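Local coordinates for pyridine nucleotide-disulfide oxidoreductase-like protein (Myceliophthora thermophila, PDB 5MQ6) that uses FAD and NADPH to insert one oxygen atom beside the carbonyl of ketones, especially bulky polycyclic ones, giving esters or lactones, at residues K184-D189 and V219-G224; K176-S181 and L212-R217. One frame throughout, in Å; residues are numbered along the deposited sequence. Where two conformers were deposited one is given.

Interaction 1: K184-D189 and V219-G224; sequences KTIRWD and VLLASG. With FAD (flavin-adenine dinucleotide), chain B.
Ile186 packs against Val219 and Leu221 in the FAD-binding, Rossmann-type domain, where a β-meander lies over the parallel strands that carry the dinucleotide. The nearest CA atoms of the two segments, those of Ile186 and Val219, are 8.6 Å apart, the spacing of layers meeting through side chains rather than of paired strands. Segment 184-189 starts with Lys184, whose NZ forms a salt bridge with Glu211 and a hydrogen bond with Thr200, tying this strand to the rest of the meander. Two residues on, Ile186 turns its side chain toward the parallel layer and presents a different branch to each partner. Its CG1 stands anti to the carbonyl carbon (chi1 -57°), and the chain then runs on fully extended, carrying CD1 of Ile186 to 3.9 Å from CD2 of Leu221. The two side chains pass one another in opposite senses, so they meet alongside rather than head on. CG2 of Ile186, the shorter branch, lies 4.3 Å from CG2 of Val219, a looser touch. Trp195 and Leu197 of strand 194-201 touch both Ile186 and Val219, adding to a buried apolar core. Further along, Trp188 leaves this contact and sets its ring edge-to-face with that of Trp195.

The second strand ends close to the cofactor. Beyond Leu221 the chain opens into a loop that belongs to the FAD pocket and follows the cofactor from ribose and adenine to pyrophosphate. Ala222 O lies 3.5 Å from C5B of FAD, and Ser223 O comes to 3.2 Å from the adenine carbon C8A of FAD. At Gly224, with phi at 81° and no side chain to intervene, the backbone comes right up to the pyrophosphate bridge: CA of Gly224 sits 3.2 Å from O3P of FAD.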
loop_
_atom_site.group_PDB
_atom_site.type_symbol
_atom_site.label_atom_id
_atom_site.label_comp_id
_atom_site.label_asym_id
_atom_site.label_seq_id
_atom_site.Cartn_x
_atom_site.Cartn_y
_atom_site.Cartn_z
ATOM N N LYS A 184 10.315 1.670 17.624
ATOM C CA LYS A 184 9.217 2.293 18.439
ATOM C C LYS A 184 9.272 3.802 18.509
ATOM O O LYS A 184 8.242 4.457 18.534
ATOM C CB LYS A 184 9.263 1.753 19.901
ATOM C CG LYS A 184 8.906 0.293 19.984
ATOM C CD LYS A 184 9.878 -0.577 20.749
ATOM C CE LYS A 184 9.655 -0.596 22.252
ATOM N NZ LYS A 184 10.936 -0.835 23.103
ATOM N N THR A 185 10.484 4.363 18.524
ATOM C CA THR A 185 10.727 5.760 18.776
ATOM C C THR A 185 11.884 6.201 17.933
ATOM O O THR A 185 12.868 5.476 17.804
ATOM C CB THR A 185 11.086 5.928 20.245
ATOM O OG1 THR A 185 9.938 5.541 20.977
ATOM C CG2 THR A 185 11.237 7.272 20.596
ATOM N N ILE A 186 11.788 7.404 17.393
ATOM C CA ILE A 186 12.873 8.042 16.653
ATOM C C ILE A 186 12.975 9.440 17.267
ATOM O O ILE A 186 12.026 10.244 17.253
ATOM C CB ILE A 186 12.463 8.060 15.193
ATOM C CG1 ILE A 186 12.178 6.625 14.710
ATOM C CG2 ILE A 186 13.485 8.761 14.343
ATOM C CD1 ILE A 186 11.682 6.598 13.286
ATOM N N ARG A 187 14.132 9.745 17.846
ATOM C CA ARG A 187 14.279 10.932 18.630
ATOM C C ARG A 187 15.529 11.679 18.235
ATOM O O ARG A 187 16.611 11.112 18.281
ATOM C CB ARG A 187 14.376 10.497 20.094
ATOM C CG ARG A 187 14.485 11.645 21.080
ATOM C CD ARG A 187 14.483 11.195 22.595
ATOM N NE ARG A 187 13.228 10.470 22.903
ATOM C CZ ARG A 187 12.073 11.032 23.270
ATOM N NH1 ARG A 187 11.928 12.359 23.424
ATOM N NH2 ARG A 187 11.051 10.259 23.467
ATOM N N TRP A 188 15.388 12.955 17.890
ATOM C CA TRP A 188 16.521 13.805 17.540
ATOM C C TRP A 188 17.186 14.298 18.838
ATOM O O TRP A 188 16.486 14.742 19.762
ATOM C CB TRP A 188 16.041 15.042 16.814
ATOM C CG TRP A 188 17.135 16.068 16.452
ATOM C CD1 TRP A 188 17.281 17.284 16.936
ATOM C CD2 TRP A 188 18.175 15.891 15.489
ATOM N NE1 TRP A 188 18.349 17.918 16.355
ATOM C CE2 TRP A 188 18.933 17.076 15.472
ATOM C CE3 TRP A 188 18.535 14.851 14.646
ATOM C CZ2 TRP A 188 20.007 17.254 14.649
ATOM C CZ3 TRP A 188 19.658 15.019 13.826
ATOM C CH2 TRP A 188 20.346 16.185 13.820
ATOM N N ASP A 189 18.510 14.289 18.850
ATOM C CA ASP A 189 19.292 14.765 19.967
ATOM C C ASP A 189 19.999 16.065 19.574
ATOM O O ASP A 189 20.978 15.981 18.820
ATOM C CB ASP A 189 20.289 13.661 20.306
ATOM C CG ASP A 189 21.084 13.931 21.565
ATOM O OD1 ASP A 189 21.262 15.101 21.989
ATOM O OD2 ASP A 189 21.545 12.908 22.116
ATOM N N VAL A 219 17.620 9.687 8.950
ATOM C CA VAL A 219 16.657 8.584 8.983
ATOM C C VAL A 219 15.748 8.704 7.782
ATOM O O VAL A 219 15.161 9.690 7.570
ATOM C CB VAL A 219 15.826 8.562 10.271
ATOM C CG1 VAL A 219 14.663 7.531 10.223
ATOM C CG2 VAL A 219 16.718 8.340 11.481
ATOM N N LEU A 220 15.662 7.655 6.996
ATOM C CA LEU A 220 14.818 7.594 5.798
ATOM C C LEU A 220 13.680 6.550 6.050
ATOM O O LEU A 220 13.948 5.353 6.174
ATOM C CB LEU A 220 15.711 7.114 4.690
ATOM C CG LEU A 220 16.732 8.039 4.061
ATOM C CD1 LEU A 220 16.964 9.365 4.605
ATOM C CD2 LEU A 220 17.809 7.379 3.290
ATOM N N LEU A 221 12.438 6.977 6.082
ATOM C CA LEU A 221 11.348 6.025 6.311
ATOM C C LEU A 221 10.825 5.488 4.980
ATOM O O LEU A 221 10.407 6.251 4.114
ATOM C CB LEU A 221 10.222 6.666 7.058
ATOM C CG LEU A 221 10.574 7.316 8.368
ATOM C CD1 LEU A 221 9.289 7.903 8.889
ATOM C CD2 LEU A 221 11.255 6.506 9.448
ATOM N N ALA A 222 10.858 4.170 4.813
ATOM C CA ALA A 222 10.139 3.489 3.715
ATOM C C ALA A 222 9.274 2.395 4.393
ATOM O O ALA A 222 9.370 1.191 4.159
ATOM C CB ALA A 222 11.151 2.907 2.733
ATOM N N SER A 223 8.403 2.869 5.254
ATOM C CA SER A 223 7.697 2.028 6.250
ATOM C C SER A 223 6.453 1.450 5.647
ATOM O O SER A 223 5.729 0.690 6.352
ATOM C CB SER A 223 7.312 2.882 7.452
ATOM O OG SER A 223 6.358 3.883 7.097
ATOM N N GLY A 224 6.119 1.873 4.405
ATOM C CA GLY A 224 4.979 1.265 3.674
ATOM C C GLY A 224 3.610 1.815 4.087
ATOM O O GLY A 224 3.495 2.789 4.847
HETATM P PA FAD B . 6.506 -2.455 2.412
HETATM O O1A FAD B . 5.244 -2.460 3.209
HETATM O O2A FAD B . 6.703 -3.414 1.252
HETATM O O5B FAD B . 7.730 -2.683 3.426
HETATM C C5B FAD B . 7.806 -1.945 4.599
HETATM C C4B FAD B . 8.372 -2.834 5.687
HETATM O O4B FAD B . 8.643 -1.981 6.815
HETATM C C3B FAD B . 7.456 -3.948 6.187
HETATM O O3B FAD B . 8.184 -5.142 6.319
HETATM C C2B FAD B . 7.004 -3.461 7.536
HETATM O O2B FAD B . 6.711 -4.514 8.422
HETATM C C1B FAD B . 8.202 -2.645 7.970
HETATM N N9A FAD B . 7.891 -1.702 9.016
HETATM C C8A FAD B . 6.893 -0.772 9.005
HETATM N N7A FAD B . 6.916 -0.130 10.169
HETATM C C5A FAD B . 7.888 -0.623 10.956
HETATM C C6A FAD B . 8.404 -0.306 12.299
HETATM N N6A FAD B . 7.914 0.607 13.113
HETATM N N1A FAD B . 9.451 -1.011 12.641
HETATM C C2A FAD B . 9.989 -1.985 11.870
HETATM N N3A FAD B . 9.607 -2.354 10.668
HETATM C C4A FAD B . 8.515 -1.682 10.188
HETATM N N1 FAD B . 1.206 -2.187 -5.023
HETATM C C2 FAD B . 1.359 -2.032 -6.379
HETATM O O2 FAD B . 1.707 -0.955 -6.847
HETATM N N3 FAD B . 1.130 -3.056 -7.213
HETATM C C4 FAD B . 0.743 -4.245 -6.726
HETATM O O4 FAD B . 0.557 -5.143 -7.537
HETATM C C4X FAD B . 0.548 -4.518 -5.291
HETATM N N5 FAD B . 0.130 -5.713 -4.756
HETATM C C5X FAD B . -0.005 -5.805 -3.410
HETATM C C6 FAD B . -0.465 -7.070 -2.798
HETATM C C7 FAD B . -0.583 -7.068 -1.327
HETATM C C7M FAD B . -1.037 -8.309 -0.592
HETATM C C8 FAD B . -0.288 -5.867 -0.492
HETATM C C8M FAD B . -0.401 -5.854 1.031
HETATM C C9 FAD B . 0.127 -4.700 -1.102
HETATM C C9A FAD B . 0.277 -4.627 -2.515
HETATM N N10 FAD B . 0.679 -3.404 -3.078
HETATM C C10 FAD B . 0.843 -3.344 -4.465
HETATM C "C1'" FAD B . 1.043 -2.226 -2.258
HETATM C "C2'" FAD B . 2.513 -2.507 -1.733
HETATM O "O2'" FAD B . 2.539 -2.333 -0.309
HETATM C "C3'" FAD B . 3.629 -1.652 -2.425
HETATM O "O3'" FAD B . 3.617 -1.915 -3.831
HETATM C "C4'" FAD B . 5.097 -1.942 -2.029
HETATM O "O4'" FAD B . 5.440 -3.390 -1.872
HETATM C "C5'" FAD B . 5.462 -1.151 -0.757
HETATM O "O5'" FAD B . 6.921 -1.131 -0.670
HETATM P P FAD B . 7.458 -0.396 0.671
HETATM O O1P FAD B . 8.938 -0.903 0.826
HETATM O O2P FAD B . 7.079 1.085 0.527
HETATM O O3P FAD B . 6.493 -0.936 1.890
#

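Interaction 2: K176-S181 and L212-R217; sequences KALFRS and LKLQAR. With FAD (flavin-adenine dinucleotide), chain B.
Leu178 directs a single methyl group, CD2, at two leucines of the β-meander, Leu212 and Leu214, in a small leucine cluster inside the Rossmann-type FAD domain. Toward Leu212 the approach is tip to tip, with CD2 of Leu178 4.1 Å from CD1 of Leu212. Leu214 is met at a slant instead, CD1 of Leu214 lying 3.9 Å from that same CD2 of Leu178. The torsions explain how one methyl serves both: Leu178 swings CG anti to its own backbone N (chi1 170°), whereas both partners, alternate residues on one face of strand 210-216, place CG anti to the carbonyl carbon and offer matching CD1 methyls. Leu110 of the neighbouring strand 109-112 touches both Leu178 and Leu214, so the buried cluster joins the parallel strands to the meander.

After Leu178 the chain turns sharply through Arg180, whose phi is positive (57°), before the meander strand begins. A hydrogen bond from Ser181 OG to Phe179 O, 2.8 Å long, closes this bend; the donor sits well above the carbonyl plane, 55° out of it. The turn brings the backbone to the cofactor, where Ser181 O lies 3.1 Å from the adenine C2A of FAD.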
loop_
_atom_site.group_PDB
_atom_site.type_symbol
_atom_site.label_atom_id
_atom_site.label_comp_id
_atom_site.label_asym_id
_atom_site.label_seq_id
_atom_site.Cartn_x
_atom_site.Cartn_y
_atom_site.Cartn_z
ATOM N N LYS A 176 23.970 -5.415 5.776
ATOM C CA LYS A 176 23.582 -4.069 6.237
ATOM C C LYS A 176 22.104 -3.949 6.677
ATOM O O LYS A 176 21.476 -2.898 6.589
ATOM C CB LYS A 176 23.899 -3.153 5.099
ATOM C CG LYS A 176 25.418 -3.129 4.748
ATOM C CD LYS A 176 25.637 -2.196 3.589
ATOM C CE LYS A 176 27.138 -1.902 3.360
ATOM N NZ LYS A 176 27.605 -2.623 2.228
ATOM N N ALA A 177 21.579 -5.039 7.151
ATOM C CA ALA A 177 20.220 -5.154 7.577
ATOM C C ALA A 177 20.045 -5.794 8.938
ATOM O O ALA A 177 20.661 -6.746 9.293
ATOM C CB ALA A 177 19.449 -5.934 6.544
ATOM N N LEU A 178 19.121 -5.243 9.687
ATOM C CA LEU A 178 18.717 -5.740 10.922
ATOM C C LEU A 178 17.230 -6.135 10.817
ATOM O O LEU A 178 16.338 -5.298 10.695
ATOM C CB LEU A 178 18.966 -4.696 11.984
ATOM C CG LEU A 178 18.371 -4.980 13.347
ATOM C CD1 LEU A 178 19.022 -6.271 13.967
ATOM C CD2 LEU A 178 18.504 -3.745 14.190
ATOM N N PHE A 179 16.970 -7.432 10.912
ATOM C CA PHE A 179 15.590 -7.950 10.726
ATOM C C PHE A 179 14.964 -8.305 12.079
ATOM O O PHE A 179 15.621 -8.163 13.149
ATOM C CB PHE A 179 15.607 -9.173 9.766
ATOM C CG PHE A 179 16.003 -8.832 8.403
ATOM C CD1 PHE A 179 15.226 -7.966 7.650
ATOM C CD2 PHE A 179 17.169 -9.320 7.870
ATOM C CE1 PHE A 179 15.602 -7.606 6.354
ATOM C CE2 PHE A 179 17.512 -8.996 6.603
ATOM C CZ PHE A 179 16.727 -8.112 5.837
ATOM N N ARG A 180 13.714 -8.733 12.032
ATOM C CA ARG A 180 12.953 -9.062 13.223
ATOM C C ARG A 180 12.857 -7.910 14.200
ATOM O O ARG A 180 12.605 -8.124 15.401
ATOM C CB ARG A 180 13.548 -10.287 13.959
ATOM C CG ARG A 180 13.716 -11.496 13.049
ATOM C CD ARG A 180 14.374 -12.669 13.786
ATOM N NE ARG A 180 15.739 -12.359 14.193
ATOM C CZ ARG A 180 16.521 -13.157 14.915
ATOM N NH1 ARG A 180 16.113 -14.343 15.249
ATOM N NH2 ARG A 180 17.735 -12.790 15.266
ATOM N N SER A 181 13.063 -6.689 13.730
ATOM C CA SER A 181 13.169 -5.584 14.639
ATOM C C SER A 181 12.058 -4.545 14.491
ATOM O O SER A 181 11.881 -3.955 13.423
ATOM C CB SER A 181 14.544 -4.966 14.463
ATOM O OG SER A 181 15.519 -5.872 14.819
ATOM N N LEU A 212 17.587 -2.344 21.637
ATOM C CA LEU A 212 18.685 -1.638 20.975
ATOM C C LEU A 212 18.389 -0.158 20.818
ATOM O O LEU A 212 17.209 0.215 20.572
ATOM C CB LEU A 212 19.060 -2.254 19.638
ATOM C CG LEU A 212 19.382 -3.735 19.653
ATOM C CD1 LEU A 212 19.179 -4.243 18.227
ATOM C CD2 LEU A 212 20.801 -4.006 20.054
ATOM N N LYS A 213 19.455 0.644 21.047
ATOM C CA LYS A 213 19.485 2.041 20.728
ATOM C C LYS A 213 20.470 2.261 19.591
ATOM O O LYS A 213 21.656 1.936 19.724
ATOM C CB LYS A 213 19.866 2.861 21.904
ATOM C CG LYS A 213 19.831 4.369 21.613
ATOM C CD LYS A 213 20.000 5.194 22.874
ATOM C CE LYS A 213 20.600 6.512 22.547
ATOM N NZ LYS A 213 20.465 7.395 23.709
ATOM N N LEU A 214 19.976 2.794 18.469
ATOM C CA LEU A 214 20.806 2.925 17.282
ATOM C C LEU A 214 20.787 4.347 16.884
ATOM O O LEU A 214 19.745 4.957 16.978
ATOM C CB LEU A 214 20.300 2.077 16.161
ATOM C CG LEU A 214 20.085 0.629 16.466
ATOM C CD1 LEU A 214 19.364 -0.120 15.373
ATOM C CD2 LEU A 214 21.421 -0.051 16.731
ATOM N N GLN A 215 21.938 4.866 16.462
ATOM C CA GLN A 215 22.007 6.243 16.042
ATOM C C GLN A 215 22.375 6.459 14.598
ATOM O O GLN A 215 23.048 5.643 14.002
ATOM C CB GLN A 215 22.948 7.019 16.928
ATOM C CG GLN A 215 22.453 7.110 18.382
ATOM C CD GLN A 215 23.348 7.984 19.213
ATOM O OE1 GLN A 215 24.530 7.700 19.418
ATOM N NE2 GLN A 215 22.797 9.090 19.657
ATOM N N ALA A 216 21.898 7.548 14.029
ATOM C CA ALA A 216 22.202 7.866 12.628
ATOM C C ALA A 216 22.196 9.337 12.363
ATOM O O ALA A 216 21.444 10.046 12.998
ATOM C CB ALA A 216 21.186 7.194 11.700
ATOM N N ARG A 217 22.872 9.768 11.307
ATOM C CA ARG A 217 22.816 11.204 10.894
ATOM C C ARG A 217 21.504 11.495 10.194
ATOM O O ARG A 217 20.941 12.518 10.376
ATOM C CB ARG A 217 23.985 11.494 9.909
ATOM C CG ARG A 217 25.341 11.325 10.597
ATOM C CD ARG A 217 26.385 11.646 9.538
ATOM N NE ARG A 217 27.702 11.571 10.021
ATOM C CZ ARG A 217 28.794 11.731 9.305
ATOM N NH1 ARG A 217 28.731 12.072 8.035
ATOM N NH2 ARG A 217 29.958 11.633 9.927
HETATM P PA FAD B . 6.506 -2.455 2.412
HETATM O O1A FAD B . 5.244 -2.460 3.209
HETATM O O2A FAD B . 6.703 -3.414 1.252
HETATM O O5B FAD B . 7.730 -2.683 3.426
HETATM C C5B FAD B . 7.806 -1.945 4.599
HETATM C C4B FAD B . 8.372 -2.834 5.687
HETATM O O4B FAD B . 8.643 -1.981 6.815
HETATM C C3B FAD B . 7.456 -3.948 6.187
HETATM O O3B FAD B . 8.184 -5.142 6.319
HETATM C C2B FAD B . 7.004 -3.461 7.536
HETATM O O2B FAD B . 6.711 -4.514 8.422
HETATM C C1B FAD B . 8.202 -2.645 7.970
HETATM N N9A FAD B . 7.891 -1.702 9.016
HETATM C C8A FAD B . 6.893 -0.772 9.005
HETATM N N7A FAD B . 6.916 -0.130 10.169
HETATM C C5A FAD B . 7.888 -0.623 10.956
HETATM C C6A FAD B . 8.404 -0.306 12.299
HETATM N N6A FAD B . 7.914 0.607 13.113
HETATM N N1A FAD B . 9.451 -1.011 12.641
HETATM C C2A FAD B . 9.989 -1.985 11.870
HETATM N N3A FAD B . 9.607 -2.354 10.668
HETATM C C4A FAD B . 8.515 -1.682 10.188
HETATM N N1 FAD B . 1.206 -2.187 -5.023
HETATM C C2 FAD B . 1.359 -2.032 -6.379
HETATM O O2 FAD B . 1.707 -0.955 -6.847
HETATM N N3 FAD B . 1.130 -3.056 -7.213
HETATM C C4 FAD B . 0.743 -4.245 -6.726
HETATM O O4 FAD B . 0.557 -5.143 -7.537
HETATM C C4X FAD B . 0.548 -4.518 -5.291
HETATM N N5 FAD B . 0.130 -5.713 -4.756
HETATM C C5X FAD B . -0.005 -5.805 -3.410
HETATM C C6 FAD B . -0.465 -7.070 -2.798
HETATM C C7 FAD B . -0.583 -7.068 -1.327
HETATM C C7M FAD B . -1.037 -8.309 -0.592
HETATM C C8 FAD B . -0.288 -5.867 -0.492
HETATM C C8M FAD B . -0.401 -5.854 1.031
HETATM C C9 FAD B . 0.127 -4.700 -1.102
HETATM C C9A FAD B . 0.277 -4.627 -2.515
HETATM N N10 FAD B . 0.679 -3.404 -3.078
HETATM C C10 FAD B . 0.843 -3.344 -4.465
HETATM C "C1'" FAD B . 1.043 -2.226 -2.258
HETATM C "C2'" FAD B . 2.513 -2.507 -1.733
HETATM O "O2'" FAD B . 2.539 -2.333 -0.309
HETATM C "C3'" FAD B . 3.629 -1.652 -2.425
HETATM O "O3'" FAD B . 3.617 -1.915 -3.831
HETATM C "C4'" FAD B . 5.097 -1.942 -2.029
HETATM O "O4'" FAD B . 5.440 -3.390 -1.872
HETATM C "C5'" FAD B . 5.462 -1.151 -0.757
HETATM O "O5'" FAD B . 6.921 -1.131 -0.670
HETATM P P FAD B . 7.458 -0.396 0.671
HETATM O O1P FAD B . 8.938 -0.903 0.826
HETATM O O2P FAD B . 7.079 1.085 0.527
HETATM O O3P FAD B . 6.493 -0.936 1.890
#

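How the interactions relate
The two contacts give an example of crossed connections within a dinucleotide-binding domain. Along the chain their segments alternate: 176-181 and 184-189 come first, on successive strands, followed by 212-217 and 219-224, again on successive strands. Each contact joins the parallel strands to the β-meander, but in opposite order, parallel strand first in interaction 2 and meander strand first in interaction 1. Their centres lie 10 Å apart, and all four segments belong to the same branched mixed sheet without further touch between the contacts. Both end at FAD: backbone leading out of each contact touches the adenosine part of the cofactor, so the apolar packing between meander and parallel strands lies next to the cofactor site.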